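PDB 3TCV: GCN5-related N-acetyltransferase from Brucella melitensis biovar Abortus 2308, which probably transfers an acetyl group from acetyl-CoA to an amine, possibly the N-terminal amine of a protein beginning with serine or alanine. Local coordinates for residues D66-F71 with E76-T81; Y161-W166 with R185-F190; R177-F182 with A204-L209. One frame throughout, in Å; residues are numbered along the deposited sequence.

Interaction 1: D66-F71 with E76-T81; sequences DAEQRF and ETPPAT
Ala67 faces Pro78 with their CA atoms 6.2 Å apart, and Phe71 lies level with Thr77. The short helix 67-70 thus runs beside a loop, extended over residues 76-79, which follows it in the chain. Pro78 is the centre of the contact. Pro78 CB rests against Ala67 CB at 3.8 Å. Pro78 CG lies 3.8 Å from Phe71 CG. The Phe71 ring takes Pro78 CA over one face, near the ring centre. At the ring edge, Phe71 CD1 meets Glu76 O at 3.5 Å. Glu68 reaches the proline from another direction. Its CG is anti to the carbonyl carbon (chi1 -71°), and a bend at chi2 brings the carboxylate to Pro78; the two side chains cross at about a right angle. Glu68 OE2 then lies 3.5 Å from Pro78 CG. A water bridges the segments, donating to Glu68 OE2 (2.9 Å) and to Pro78 O. The carboxylate of Glu76 pairs with Arg114 on strand 110-121, and Glu76 O accepts from Lys197 NZ. Tyr133 of strand 126-134 meets the Phe71 ring. Pro79 touches Phe85 and Glu76 touches Trp88, so the loop packs on helix 82-94. The contact thus packs the helical connection between strands 44-48 and 99-105 of the GNAT fold.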
loop_
_atom_site.group_PDB
_atom_site.type_symbol
_atom_site.label_atom_id
_atom_site.label_comp_id
_atom_site.label_asym_id
_atom_site.label_seq_id
_atom_site.Cartn_x
_atom_site.Cartn_y
_atom_site.Cartn_z
ATOM N N ASP B 66 19.828 -19.574 -16.748
ATOM C CA ASP B 66 19.843 -19.035 -15.383
ATOM C C ASP B 66 18.504 -18.372 -14.999
ATOM O O ASP B 66 18.475 -17.388 -14.271
ATOM C CB ASP B 66 20.993 -18.045 -15.246
ATOM C CG ASP B 66 20.888 -16.899 -16.215
ATOM O OD1 ASP B 66 20.018 -16.953 -17.116
ATOM O OD2 ASP B 66 21.664 -15.935 -16.081
ATOM N N ALA B 67 17.398 -18.903 -15.514
ATOM C CA ALA B 67 16.091 -18.338 -15.203
ATOM C C ALA B 67 15.797 -18.405 -13.701
ATOM O O ALA B 67 15.185 -17.488 -13.156
ATOM C CB ALA B 67 15.000 -19.040 -15.986
ATOM N N GLU B 68 16.191 -19.498 -13.046
ATOM C CA GLU B 68 15.893 -19.659 -11.610
ATOM C C GLU B 68 16.470 -18.503 -10.809
ATOM O O GLU B 68 15.757 -17.913 -9.999
ATOM C CB GLU B 68 16.412 -20.984 -11.036
ATOM C CG GLU B 68 15.664 -22.225 -11.495
ATOM C CD GLU B 68 14.199 -22.270 -11.059
ATOM O OE1 GLU B 68 13.838 -21.691 -10.006
ATOM O OE2 GLU B 68 13.404 -22.912 -11.792
ATOM N N GLN B 69 17.739 -18.168 -11.052
ATOM C CA GLN B 69 18.366 -16.996 -10.407
ATOM C C GLN B 69 17.591 -15.722 -10.714
ATOM O O GLN B 69 17.276 -14.954 -9.808
ATOM C CB GLN B 69 19.856 -16.811 -10.808
ATOM N N ARG B 70 17.253 -15.509 -11.987
ATOM C CA ARG B 70 16.555 -14.292 -12.394
ATOM C C ARG B 70 15.173 -14.163 -11.785
ATOM O O ARG B 70 14.683 -13.056 -11.637
ATOM C CB ARG B 70 16.445 -14.206 -13.921
ATOM C CG ARG B 70 17.783 -14.067 -14.619
ATOM C CD ARG B 70 17.669 -14.203 -16.126
ATOM N NE ARG B 70 19.011 -14.239 -16.709
ATOM C CZ ARG B 70 19.762 -13.169 -16.943
ATOM N NH1 ARG B 70 19.301 -11.934 -16.747
ATOM N NH2 ARG B 70 20.992 -13.343 -17.433
ATOM N N PHE B 71 14.528 -15.288 -11.470
ATOM C CA PHE B 71 13.163 -15.268 -10.933
ATOM C C PHE B 71 13.115 -15.280 -9.413
ATOM O O PHE B 71 12.027 -15.243 -8.861
ATOM C CB PHE B 71 12.349 -16.452 -11.475
ATOM C CG PHE B 71 11.637 -16.167 -12.769
ATOM C CD1 PHE B 71 10.255 -16.122 -12.822
ATOM C CD2 PHE B 71 12.343 -15.917 -13.930
ATOM C CE1 PHE B 71 9.596 -15.856 -14.001
ATOM C CE2 PHE B 71 11.688 -15.646 -15.118
ATOM C CZ PHE B 71 10.314 -15.613 -15.155
ATOM N N GLU B 76 6.544 -15.156 -9.470
ATOM C CA GLU B 76 6.441 -16.366 -10.281
ATOM C C GLU B 76 7.719 -17.213 -10.170
ATOM O O GLU B 76 8.776 -16.747 -9.743
ATOM C CB GLU B 76 6.234 -16.008 -11.761
ATOM C CG GLU B 76 4.985 -15.201 -12.113
ATOM C CD GLU B 76 5.006 -13.736 -11.672
ATOM O OE1 GLU B 76 6.064 -13.049 -11.732
ATOM O OE2 GLU B 76 3.922 -13.252 -11.268
ATOM N N THR B 77 7.618 -18.468 -10.581
ATOM C CA THR B 77 8.798 -19.276 -10.813
ATOM C C THR B 77 8.878 -19.490 -12.315
ATOM O O THR B 77 7.856 -19.409 -12.993
ATOM C CB THR B 77 8.715 -20.636 -10.105
ATOM O OG1 THR B 77 7.569 -21.321 -10.594
ATOM C CG2 THR B 77 8.583 -20.440 -8.586
ATOM N N PRO B 78 10.078 -19.774 -12.834
ATOM C CA PRO B 78 10.230 -19.954 -14.262
ATOM C C PRO B 78 9.402 -21.138 -14.741
ATOM O O PRO B 78 9.270 -22.119 -14.011
ATOM C CB PRO B 78 11.715 -20.289 -14.428
ATOM C CG PRO B 78 12.363 -19.843 -13.176
ATOM C CD PRO B 78 11.330 -20.066 -12.129
ATOM N N PRO B 79 8.837 -21.043 -15.952
ATOM C CA PRO B 79 8.090 -22.168 -16.495
ATOM C C PRO B 79 9.016 -23.324 -16.882
ATOM O O PRO B 79 10.043 -23.102 -17.529
ATOM C CB PRO B 79 7.425 -21.578 -17.736
ATOM C CG PRO B 79 8.337 -20.483 -18.154
ATOM C CD PRO B 79 8.889 -19.901 -16.880
ATOM N N ALA B 80 8.630 -24.545 -16.518
ATOM C CA ALA B 80 9.419 -25.747 -16.824
ATOM C C ALA B 80 9.242 -26.173 -18.280
ATOM O O ALA B 80 10.174 -26.698 -18.886
ATOM C CB ALA B 80 9.048 -26.899 -15.882
ATOM N N THR B 81 8.049 -25.938 -18.830
ATOM C CA THR B 81 7.725 -26.279 -20.213
ATOM C C THR B 81 6.845 -25.183 -20.795
ATOM O O THR B 81 6.241 -24.411 -20.057
ATOM C CB THR B 81 6.919 -27.603 -20.332
ATOM O OG1 THR B 81 5.583 -27.395 -19.875
ATOM C CG2 THR B 81 7.538 -28.746 -19.514
HETATM O O HOH W 1 10.816 -23.881 -12.608
#

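Interaction 2: Y161-W166 with R185-F190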
loop_
_atom_site.group_PDB
_atom_site.type_symbol
_atom_site.label_atom_id
_atom_site.label_comp_id
_atom_site.label_asym_id
_atom_site.label_seq_id
_atom_site.Cartn_x
_atom_site.Cartn_y
_atom_site.Cartn_z
ATOM N N TYR B 161 -0.384 11.648 -13.983
ATOM C CA TYR B 161 -0.382 11.148 -12.596
ATOM C C TYR B 161 0.561 11.957 -11.688
ATOM O O TYR B 161 1.363 12.783 -12.166
ATOM C CB TYR B 161 -0.053 9.653 -12.580
ATOM C CG TYR B 161 -1.220 8.740 -12.864
ATOM C CD1 TYR B 161 -1.413 7.567 -12.123
ATOM C CD2 TYR B 161 -2.124 9.010 -13.877
ATOM C CE1 TYR B 161 -2.468 6.717 -12.388
ATOM C CE2 TYR B 161 -3.186 8.162 -14.146
ATOM C CZ TYR B 161 -3.362 7.014 -13.409
ATOM O OH TYR B 161 -4.416 6.151 -13.672
ATOM N N ARG B 162 0.404 11.774 -10.369
ATOM C CA ARG B 162 1.096 12.570 -9.355
ATOM C C ARG B 162 2.252 11.802 -8.706
ATOM O O ARG B 162 3.125 12.395 -8.105
ATOM C CB ARG B 162 0.147 12.911 -8.185
ATOM C CG ARG B 162 -1.119 13.642 -8.507
ATOM C CD ARG B 162 -1.793 14.094 -7.224
ATOM N NE ARG B 162 -1.017 15.143 -6.563
ATOM C CZ ARG B 162 -0.787 15.231 -5.250
ATOM N NH1 ARG B 162 -1.248 14.313 -4.393
ATOM N NH2 ARG B 162 -0.055 16.223 -4.790
ATOM N N ARG B 163 2.167 10.475 -8.732
ATOM C CA ARG B 163 3.050 9.603 -7.944
ATOM C C ARG B 163 3.227 8.278 -8.674
ATOM O O ARG B 163 2.228 7.608 -9.064
ATOM C CB ARG B 163 2.423 9.382 -6.550
ATOM C CG ARG B 163 3.073 8.321 -5.662
ATOM C CD ARG B 163 2.301 8.070 -4.365
ATOM N NE ARG B 163 2.875 6.909 -3.670
ATOM C CZ ARG B 163 4.024 6.902 -3.002
ATOM N NH1 ARG B 163 4.674 8.014 -2.767
ATOM N NH2 ARG B 163 4.487 5.777 -2.479
ATOM N N TYR B 164 4.493 7.900 -8.877
ATOM C CA TYR B 164 4.878 6.705 -9.646
ATOM C C TYR B 164 5.765 5.848 -8.746
ATOM O O TYR B 164 6.779 6.320 -8.222
ATOM C CB TYR B 164 5.620 7.180 -10.886
ATOM C CG TYR B 164 6.101 6.138 -11.862
ATOM C CD1 TYR B 164 5.238 5.212 -12.421
ATOM C CD2 TYR B 164 7.427 6.116 -12.267
ATOM C CE1 TYR B 164 5.705 4.302 -13.354
ATOM C CE2 TYR B 164 7.902 5.215 -13.202
ATOM C CZ TYR B 164 7.025 4.302 -13.741
ATOM O OH TYR B 164 7.479 3.397 -14.676
ATOM N N GLU B 165 5.319 4.624 -8.477
ATOM C CA GLU B 165 5.916 3.825 -7.424
ATOM C C GLU B 165 6.760 2.671 -7.927
ATOM O O GLU B 165 6.463 2.068 -8.979
ATOM C CB GLU B 165 4.820 3.225 -6.526
ATOM C CG GLU B 165 3.938 4.218 -5.805
ATOM C CD GLU B 165 2.724 3.600 -5.151
ATOM O OE1 GLU B 165 2.361 4.115 -4.088
ATOM O OE2 GLU B 165 2.107 2.639 -5.712
ATOM N N TRP B 166 7.744 2.315 -7.104
ATOM C CA TRP B 166 8.556 1.100 -7.231
ATOM C C TRP B 166 8.572 0.416 -5.881
ATOM O O TRP B 166 8.762 1.058 -4.864
ATOM C CB TRP B 166 9.965 1.487 -7.629
ATOM C CG TRP B 166 10.933 0.357 -7.877
ATOM C CD1 TRP B 166 11.541 -0.482 -6.952
ATOM C CD2 TRP B 166 11.524 -0.008 -9.172
ATOM N NE1 TRP B 166 12.412 -1.358 -7.586
ATOM C CE2 TRP B 166 12.423 -1.125 -8.919
ATOM C CE3 TRP B 166 11.343 0.424 -10.489
ATOM C CZ2 TRP B 166 13.140 -1.742 -9.953
ATOM C CZ3 TRP B 166 12.067 -0.208 -11.504
ATOM C CH2 TRP B 166 12.945 -1.258 -11.241
ATOM N N ARG B 185 12.898 7.816 -5.259
ATOM C CA ARG B 185 13.374 8.195 -3.939
ATOM C C ARG B 185 12.828 7.228 -2.899
ATOM O O ARG B 185 11.652 6.972 -2.872
ATOM C CB ARG B 185 12.882 9.606 -3.625
ATOM C CG ARG B 185 13.383 10.206 -2.329
ATOM C CD ARG B 185 12.830 11.607 -2.136
ATOM N NE ARG B 185 13.276 12.491 -3.199
ATOM C CZ ARG B 185 14.378 13.246 -3.182
ATOM N NH1 ARG B 185 14.670 14.005 -4.235
ATOM N NH2 ARG B 185 15.176 13.274 -2.130
ATOM N N PHE B 186 13.686 6.693 -2.042
ATOM C CA PHE B 186 13.270 5.820 -0.997
ATOM C C PHE B 186 12.327 6.540 -0.043
ATOM O O PHE B 186 12.585 7.678 0.341
ATOM C CB PHE B 186 14.493 5.338 -0.227
ATOM C CG PHE B 186 14.173 4.472 0.948
ATOM C CD1 PHE B 186 13.944 3.101 0.793
ATOM C CD2 PHE B 186 14.187 5.005 2.215
ATOM C CE1 PHE B 186 13.658 2.305 1.885
ATOM C CE2 PHE B 186 13.900 4.216 3.314
ATOM C CZ PHE B 186 13.666 2.867 3.151
ATOM N N GLU B 187 11.271 5.830 0.347
ATOM C CA GLU B 187 10.301 6.279 1.344
ATOM C C GLU B 187 10.294 5.465 2.624
ATOM O O GLU B 187 10.102 6.025 3.713
ATOM C CB GLU B 187 8.905 6.307 0.705
ATOM C CG GLU B 187 8.801 7.415 -0.311
ATOM C CD GLU B 187 7.447 7.528 -0.965
ATOM O OE1 GLU B 187 6.730 6.510 -1.047
ATOM O OE2 GLU B 187 7.117 8.639 -1.419
ATOM N N GLY B 188 10.442 4.140 2.522
ATOM C CA GLY B 188 10.412 3.318 3.711
ATOM C C GLY B 188 10.246 1.845 3.450
ATOM O O GLY B 188 10.067 1.417 2.298
ATOM N N ILE B 189 10.289 1.070 4.540
ATOM C CA ILE B 189 10.214 -0.385 4.491
ATOM C C ILE B 189 8.995 -0.873 5.306
ATOM O O ILE B 189 8.910 -0.601 6.505
ATOM C CB ILE B 189 11.502 -1.035 5.038
ATOM C CG1 ILE B 189 12.687 -0.758 4.098
ATOM C CG2 ILE B 189 11.282 -2.534 5.231
ATOM C CD1 ILE B 189 14.049 -0.866 4.794
ATOM N N PHE B 190 8.087 -1.593 4.634
ATOM C CA PHE B 190 6.965 -2.229 5.276
ATOM C C PHE B 190 7.449 -3.593 5.762
ATOM O O PHE B 190 7.669 -4.531 4.960
ATOM C CB PHE B 190 5.764 -2.412 4.336
ATOM C CG PHE B 190 4.960 -1.144 4.041
ATOM C CD1 PHE B 190 5.413 0.121 4.389
ATOM C CD2 PHE B 190 3.741 -1.248 3.362
ATOM C CE1 PHE B 190 4.675 1.258 4.068
ATOM C CE2 PHE B 190 2.996 -0.113 3.042
ATOM C CZ PHE B 190 3.473 1.133 3.410
#
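Glu187 OE1 is held by Arg163 NH2 at 2.8 Å, and Arg163 NH1 adds a weak bond to the same oxygen. The stronger bond of Arg163 NH1 goes to Glu187 OE2, at 2.9 Å. The grip is therefore end-on and two-pronged. Both oxygens use their syn lone pairs, and the guanidinium and carboxylate planes are only 8° apart. Arg163 has CG anti to its backbone N (chi1 170°) and is extended from CG to NE, which carries the charged end toward Glu187. The second edge of the guanidinium serves Glu165. Arg163 NE lies 2.9 Å from Glu165 OE1, and NH2 reaches the same oxygen from the opposite face of the carboxylate plane. Two carboxylates thus fix the rotation of the guanidinium, and they should stabilise its positive charge. Glu187 OE2 also accepts from Ser207 OG on the intervening strand 199-209. Arg191 of the second subunit pairs with OE2 as well, and its backbone O accepts from Arg163 NH1. Glu187 and Gly188 both face Trp205, forming a classic beta bulge. Arg163, Glu165 and Glu187 form a salt-bridge network that reaches from strand 163-169 across strand 199-209 to strand 185-196, at the subunit interface of this GNAT fold.

Interaction 3: R177-F182 with A204-L209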
loop_
_atom_site.group_PDB
_atom_site.type_symbol
_atom_site.label_atom_id
_atom_site.label_comp_id
_atom_site.label_asym_id
_atom_site.label_seq_id
_atom_site.Cartn_x
_atom_site.Cartn_y
_atom_site.Cartn_z
ATOM N N ARG B 177 18.861 -0.993 -5.967
ATOM C CA ARG B 177 19.861 -0.167 -6.652
ATOM C C ARG B 177 19.326 0.288 -8.015
ATOM O O ARG B 177 19.613 1.413 -8.436
ATOM C CB ARG B 177 21.184 -0.933 -6.758
ATOM C CG ARG B 177 21.898 -1.068 -5.411
ATOM C CD ARG B 177 23.275 -1.709 -5.573
ATOM N NE ARG B 177 23.230 -3.099 -6.031
ATOM C CZ ARG B 177 23.151 -4.168 -5.225
ATOM N NH1 ARG B 177 23.071 -4.030 -3.903
ATOM N NH2 ARG B 177 23.128 -5.384 -5.750
ATOM N N ALA B 178 18.507 -0.534 -8.666
ATOM C CA ALA B 178 17.882 -0.158 -9.941
ATOM C C ALA B 178 16.929 1.016 -9.734
ATOM O O ALA B 178 16.961 1.992 -10.501
ATOM C CB ALA B 178 17.127 -1.335 -10.571
ATOM N N ALA B 179 16.106 0.933 -8.685
ATOM C CA ALA B 179 15.160 2.005 -8.362
ATOM C C ALA B 179 15.932 3.305 -8.106
ATOM O O ALA B 179 15.564 4.354 -8.627
ATOM C CB ALA B 179 14.300 1.617 -7.137
ATOM N N GLU B 180 17.004 3.227 -7.323
ATOM C CA GLU B 180 17.797 4.415 -6.997
ATOM C C GLU B 180 18.433 5.010 -8.268
ATOM O O GLU B 180 18.413 6.242 -8.469
ATOM C CB GLU B 180 18.907 4.098 -5.979
ATOM C CG GLU B 180 18.401 3.629 -4.618
ATOM C CD GLU B 180 17.839 4.719 -3.705
ATOM O OE1 GLU B 180 17.512 5.859 -4.147
ATOM O OE2 GLU B 180 17.686 4.412 -2.503
ATOM N N ARG B 181 18.982 4.143 -9.108
ATOM C CA ARG B 181 19.600 4.568 -10.378
ATOM C C ARG B 181 18.567 5.256 -11.270
ATOM O O ARG B 181 18.855 6.273 -11.909
ATOM C CB ARG B 181 20.205 3.361 -11.127
ATOM C CG ARG B 181 20.586 3.672 -12.582
ATOM C CD ARG B 181 21.402 2.572 -13.263
ATOM N NE ARG B 181 21.614 2.867 -14.691
ATOM C CZ ARG B 181 20.718 2.709 -15.662
ATOM N NH1 ARG B 181 19.479 2.274 -15.414
ATOM N NH2 ARG B 181 21.053 3.058 -16.898
ATOM N N PHE B 182 17.355 4.708 -11.305
ATOM C CA PHE B 182 16.278 5.230 -12.125
ATOM C C PHE B 182 15.761 6.583 -11.604
ATOM O O PHE B 182 14.977 7.253 -12.282
ATOM C CB PHE B 182 15.121 4.223 -12.213
ATOM C CG PHE B 182 15.333 3.077 -13.185
ATOM C CD1 PHE B 182 15.930 3.260 -14.418
ATOM C CD2 PHE B 182 14.881 1.796 -12.867
ATOM C CE1 PHE B 182 16.067 2.205 -15.309
ATOM C CE2 PHE B 182 15.052 0.722 -13.755
ATOM C CZ PHE B 182 15.652 0.928 -14.977
ATOM N N ALA B 204 10.540 -2.614 0.469
ATOM C CA ALA B 204 11.127 -1.293 0.256
ATOM C C ALA B 204 10.300 -0.556 -0.794
ATOM O O ALA B 204 10.073 -1.074 -1.906
ATOM C CB ALA B 204 12.567 -1.440 -0.235
ATOM N N TRP B 205 9.872 0.652 -0.440
ATOM C CA TRP B 205 9.065 1.558 -1.283
ATOM C C TRP B 205 9.838 2.773 -1.706
ATOM O O TRP B 205 10.546 3.397 -0.902
ATOM C CB TRP B 205 7.851 2.057 -0.494
ATOM C CG TRP B 205 6.793 1.021 -0.279
ATOM C CD1 TRP B 205 6.598 0.235 0.849
ATOM C CD2 TRP B 205 5.750 0.610 -1.225
ATOM N NE1 TRP B 205 5.543 -0.624 0.662
ATOM C CE2 TRP B 205 4.982 -0.432 -0.554
ATOM C CE3 TRP B 205 5.374 1.007 -2.504
ATOM C CZ2 TRP B 205 3.895 -1.042 -1.157
ATOM C CZ3 TRP B 205 4.285 0.371 -3.108
ATOM C CH2 TRP B 205 3.560 -0.623 -2.432
ATOM N N PHE B 206 9.646 3.147 -2.968
ATOM C CA PHE B 206 10.292 4.297 -3.569
ATOM C C PHE B 206 9.279 4.966 -4.483
ATOM O O PHE B 206 8.378 4.307 -5.008
ATOM C CB PHE B 206 11.490 3.904 -4.439
ATOM C CG PHE B 206 12.478 2.935 -3.827
ATOM C CD1 PHE B 206 13.729 3.366 -3.417
ATOM C CD2 PHE B 206 12.203 1.570 -3.788
ATOM C CE1 PHE B 206 14.661 2.469 -2.902
ATOM C CE2 PHE B 206 13.111 0.679 -3.252
ATOM C CZ PHE B 206 14.341 1.127 -2.809
ATOM N N SER B 207 9.481 6.251 -4.750
ATOM C CA SER B 207 8.579 6.985 -5.612
ATOM C C SER B 207 9.252 8.090 -6.400
ATOM O O SER B 207 10.288 8.653 -5.987
ATOM C CB SER B 207 7.433 7.580 -4.826
ATOM O OG SER B 207 7.822 8.684 -4.020
ATOM N N VAL B 208 8.639 8.387 -7.535
ATOM C CA VAL B 208 8.928 9.585 -8.316
ATOM C C VAL B 208 7.628 10.413 -8.299
ATOM O O VAL B 208 6.558 9.898 -8.620
ATOM C CB VAL B 208 9.358 9.276 -9.763
ATOM C CG1 VAL B 208 9.500 10.548 -10.581
ATOM C CG2 VAL B 208 10.695 8.548 -9.770
ATOM N N LEU B 209 7.741 11.674 -7.896
ATOM C CA LEU B 209 6.625 12.633 -7.931
ATOM C C LEU B 209 6.569 13.392 -9.242
ATOM O O LEU B 209 7.584 13.559 -9.926
ATOM C CB LEU B 209 6.758 13.653 -6.795
ATOM C CG LEU B 209 6.835 13.106 -5.372
ATOM C CD1 LEU B 209 6.787 14.308 -4.416
ATOM C CD2 LEU B 209 5.740 12.084 -5.110
#
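Phe206 points from strand 199-209 toward helix 173-182, and its ring meets Ala179 and Glu180. At its start, Phe206 CB packs against Arg185 O of the neighbouring strand 185-196, 3.4 Å away. The next atom, Phe206 CG, is anti to the carbonyl carbon (chi1 -48°), and it lies 4.0 Å from Ala179 CB. On the CD2 half of the ring, Phe206 CD2 is likewise 4.0 Å from Ala179 CB, with CE2 a little farther. Ala179 CB stands 3.9 Å from the centroid of the Phe206 ring and 9° off the ring normal, so this is a CH-pi contact squarely over the face. On the other half CD1 is shared, since both Ala179 CB and Glu180 OE2 approach it. This is helix-on-sheet packing within the GNAT fold. The helix links strands 163-169 and 185-196, and 199-209 lies between those strands in the sheet. Beyond CD1, Phe206 CE1 meets Glu180 OE2 at 3.6 Å, near the ring plane. The oxygen comes to the edge, where the ring hydrogens carry a slight positive charge. Glu180 is bent at chi2, which folds its carboxylate back to the ring. The carboxylate and ring planes stand 83° apart. Arg176 from the same helix and Phe184 from the following loop also touch Phe206. Ala179 rests on Trp166 of strand 163-169 as well.

How the interactions relate
From the N terminus, interaction 1 comes first. It closes a short loop, with four residues between segments 66-71 and 76-81, just ahead of helix 82-94. Interactions 2 and 3 follow later, and their segments alternate along the chain, so the two contacts cross. Interaction 2 spans from strand 163-169 over to strand 185-196. Interaction 3 joins the helix between those strands to strand 199-209, which lies between them in the sheet. The two touch, with centres about 7 Å apart, and both reach the second subunit. Interaction 1 stands apart, its centre about 27 Å from that of interaction 2 and about 25 Å from that of interaction 3.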